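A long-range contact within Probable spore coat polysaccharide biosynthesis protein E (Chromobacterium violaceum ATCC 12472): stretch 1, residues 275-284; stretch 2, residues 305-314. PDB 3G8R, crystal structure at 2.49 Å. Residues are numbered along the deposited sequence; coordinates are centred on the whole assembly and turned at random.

Stretch 1 275-284: LRSLRRGVFA
Stretch 2, residues 305-314: PVEGQLTANE

The end of a helix and the strand that follows it are tied to an irregular loop by a single beta bridge, with one arginine and one glutamine reaching across to backbone carbonyls, so the contact is held mainly by polar bonds to main chain and buries 731 Å².

Stretch 1 leaves its helix at Arg276, turns through Ser277 to Arg280, and runs as strand from Gly281 to Ala284. Stretch 2 is irregular at its start and ends in a 3-10 segment, Ala312 to Glu314. Register is set where Gly281 CA lies 4.0 Å from Thr311 CA. The bridge is closed, antiparallel, by two hydrogen bonds flanking this pair: Val282 N donates to Leu310 O at 2.8 Å, and Ala312 N donates to Arg280 O at 2.7 Å. With phi/psi of -89/163 at Gly281 and -109/164 at Thr311, both backbones are extended here; the pairing goes no further as a ladder, and Ala312 already turns at -66/-32.

Glycine suits the crossing because space is short: an ideal CB on Gly281 would sit 2.8 Å from Gln309 NE2, a clash, and 3.3 Å from Pro305 CB. Gln309, chi1 and chi2 both t, uses that room to extend its amide. Its NE2 donates to Val282 O at 3.0 Å, nearly straight at 171°, and lies over a face of the Phe283 ring, 3.3 Å from CE2. Its OE1 accepts from Val306 N at 3.1 Å, so the one amide joins the strand to its own loop.

Arg276 does the corresponding work from the helix end. With chi1, chi2 and chi3 all t and chi4 at 83°, its guanidinium reaches the loop although the CA-to-CB bond points sideways. NH1 donates to Gln309 O at 2.9 Å and to Val306 O at 2.8 Å, both acceptors near the guanidinium plane. These carbonyls belong to a tight turn, with a cis peptide before Gly308, in which Gln309 N also donates to Val306 O at 2.7 Å. Pro305 CB covers one face of this guanidinium, 3.7 Å from Arg276 NH1, while Pro305 CD lies 3.1 Å from Arg279 O.

Apolar packing is modest: Val282 (chi1 t) sets CG2 3.7 Å from CD2 of Leu310 (chi1 t, chi2 p). Beyond the bridge, Arg279 NE and Asn313 ND2 approach to 3.2 Å, but both are donors and bond elsewhere in the structure. Thr311 (chi1 p) is anchored within its own stretch, its N and OG1 each 2.9 Å from Glu314 OE2.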

# COMPACT_ATOMS: atom_id res chain seq x y z
N LEU A 275 27.98 0.40 1.24
CA LEU A 275 27.89 0.33 2.69
C LEU A 275 29.25 0.19 3.34
O LEU A 275 29.49 0.81 4.36
CB LEU A 275 27.01 -0.81 3.12
CG LEU A 275 25.52 -0.53 2.91
CD1 LEU A 275 24.74 -1.82 3.11
CD2 LEU A 275 25.00 0.56 3.87
N ARG A 276 30.15 -0.61 2.76
CA ARG A 276 31.46 -0.71 3.33
C ARG A 276 32.17 0.65 3.28
O ARG A 276 32.85 1.05 4.22
CB ARG A 276 32.27 -1.78 2.63
CG ARG A 276 33.63 -1.99 3.28
CD ARG A 276 34.34 -3.23 2.75
NE ARG A 276 35.66 -3.34 3.34
CZ ARG A 276 35.91 -3.87 4.54
NH1 ARG A 276 37.17 -3.92 4.99
NH2 ARG A 276 34.93 -4.38 5.28
N SER A 277 31.97 1.39 2.19
CA SER A 277 32.74 2.61 1.97
C SER A 277 32.38 3.70 2.96
O SER A 277 32.94 4.81 2.94
CB SER A 277 32.62 3.11 0.52
OG SER A 277 31.36 3.68 0.25
N LEU A 278 31.47 3.38 3.86
CA LEU A 278 31.04 4.34 4.88
C LEU A 278 31.24 3.80 6.27
O LEU A 278 31.00 4.54 7.24
CB LEU A 278 29.59 4.77 4.69
CG LEU A 278 29.28 5.65 3.46
CD1 LEU A 278 27.87 5.37 2.85
CD2 LEU A 278 29.45 7.12 3.79
N ARG A 279 31.69 2.55 6.37
CA ARG A 279 31.93 1.88 7.65
C ARG A 279 33.24 2.24 8.35
O ARG A 279 34.20 2.69 7.73
CB ARG A 279 31.91 0.36 7.47
CG ARG A 279 30.64 -0.15 6.97
CD ARG A 279 30.44 -1.56 7.32
NE ARG A 279 29.02 -1.72 7.56
CZ ARG A 279 28.22 -2.50 6.85
NH1 ARG A 279 28.70 -3.25 5.87
NH2 ARG A 279 26.91 -2.55 7.16
N ARG A 280 33.27 1.94 9.65
CA ARG A 280 34.38 2.29 10.51
C ARG A 280 35.34 1.08 10.58
O ARG A 280 34.93 -0.02 10.97
CB ARG A 280 33.82 2.61 11.88
CG ARG A 280 34.18 3.95 12.41
CD ARG A 280 33.13 4.53 13.34
NE ARG A 280 32.55 3.55 14.26
CZ ARG A 280 32.57 3.67 15.57
NH1 ARG A 280 33.15 4.71 16.11
NH2 ARG A 280 32.02 2.75 16.35
N GLY A 281 36.59 1.27 10.19
CA GLY A 281 37.57 0.20 10.23
C GLY A 281 38.25 0.18 11.58
O GLY A 281 38.20 1.16 12.32
N VAL A 282 38.90 -0.94 11.90
CA VAL A 282 39.55 -1.09 13.17
C VAL A 282 41.03 -0.93 12.94
O VAL A 282 41.61 -1.66 12.13
CB VAL A 282 39.31 -2.48 13.73
CG1 VAL A 282 40.01 -2.66 15.08
CG2 VAL A 282 37.88 -2.70 13.88
N PHE A 283 41.63 0.02 13.65
CA PHE A 283 43.06 0.29 13.52
C PHE A 283 43.78 0.01 14.81
O PHE A 283 43.22 0.23 15.88
CB PHE A 283 43.31 1.76 13.15
CG PHE A 283 42.81 2.14 11.78
CD1 PHE A 283 43.69 2.21 10.71
CD2 PHE A 283 41.46 2.43 11.56
CE1 PHE A 283 43.24 2.59 9.43
CE2 PHE A 283 40.99 2.81 10.28
CZ PHE A 283 41.88 2.89 9.22
N ALA A 284 45.02 -0.46 14.72
CA ALA A 284 45.87 -0.52 15.91
C ALA A 284 46.33 0.89 16.33
O ALA A 284 46.64 1.75 15.48
CB ALA A 284 47.06 -1.44 15.70
N PRO A 305 37.42 1.95 5.67
CA PRO A 305 38.28 0.77 5.68
C PRO A 305 38.87 0.47 4.30
O PRO A 305 38.38 0.94 3.30
CB PRO A 305 37.32 -0.36 6.11
CG PRO A 305 35.95 0.17 5.84
CD PRO A 305 36.00 1.60 5.46
N VAL A 306 39.95 -0.29 4.28
CA VAL A 306 40.41 -0.91 3.06
C VAL A 306 39.98 -2.38 3.12
O VAL A 306 39.69 -2.92 4.19
CB VAL A 306 41.94 -0.80 2.92
CG1 VAL A 306 42.37 0.64 2.72
CG2 VAL A 306 42.64 -1.39 4.15
N GLU A 307 39.94 -3.03 1.97
CA GLU A 307 39.71 -4.45 1.90
C GLU A 307 40.90 -5.08 2.59
O GLU A 307 42.00 -4.50 2.52
CB GLU A 307 39.80 -4.81 0.43
CG GLU A 307 38.73 -5.76 -0.10
CD GLU A 307 38.88 -6.06 -1.62
OE1 GLU A 307 39.95 -5.75 -2.21
OE2 GLU A 307 37.92 -6.61 -2.22
N GLY A 308 40.76 -6.19 3.32
CA GLY A 308 39.61 -6.61 4.08
C GLY A 308 40.13 -6.32 5.48
O GLY A 308 40.62 -7.19 6.22
N GLN A 309 40.12 -5.03 5.80
CA GLN A 309 40.39 -4.56 7.12
C GLN A 309 39.22 -5.01 7.95
O GLN A 309 38.10 -5.10 7.44
CB GLN A 309 40.43 -3.06 7.10
CG GLN A 309 40.61 -2.43 8.45
CD GLN A 309 40.91 -0.98 8.32
OE1 GLN A 309 40.82 -0.40 7.23
NE2 GLN A 309 41.26 -0.35 9.44
N LEU A 310 39.50 -5.32 9.20
CA LEU A 310 38.45 -5.67 10.12
C LEU A 310 37.72 -4.35 10.36
O LEU A 310 38.36 -3.30 10.47
CB LEU A 310 39.07 -6.23 11.40
CG LEU A 310 38.07 -6.50 12.53
CD1 LEU A 310 37.54 -7.88 12.39
CD2 LEU A 310 38.68 -6.31 13.90
N THR A 311 36.39 -4.42 10.39
CA THR A 311 35.53 -3.25 10.62
C THR A 311 34.88 -3.34 11.99
O THR A 311 34.82 -4.40 12.59
CB THR A 311 34.41 -3.16 9.58
OG1 THR A 311 33.37 -4.06 9.93
CG2 THR A 311 34.92 -3.54 8.23
N ALA A 312 34.35 -2.21 12.44
CA ALA A 312 33.77 -2.06 13.76
C ALA A 312 32.54 -2.92 13.85
O ALA A 312 32.21 -3.45 14.92
CB ALA A 312 33.42 -0.62 14.00
N ASN A 313 31.87 -3.07 12.71
CA ASN A 313 30.75 -3.98 12.60
C ASN A 313 31.05 -5.43 12.98
O ASN A 313 30.17 -6.28 12.94
CB ASN A 313 30.17 -3.89 11.21
CG ASN A 313 29.66 -2.51 10.90
OD1 ASN A 313 30.43 -1.53 10.94
ND2 ASN A 313 28.36 -2.40 10.63
N GLU A 314 32.30 -5.71 13.34
CA GLU A 314 32.75 -7.06 13.67
C GLU A 314 33.43 -7.09 15.03
O GLU A 314 33.90 -8.15 15.47
CB GLU A 314 33.67 -7.61 12.59
CG GLU A 314 33.11 -7.49 11.18
CD GLU A 314 34.19 -7.65 10.10
OE1 GLU A 314 34.53 -8.82 9.80
OE2 GLU A 314 34.71 -6.62 9.57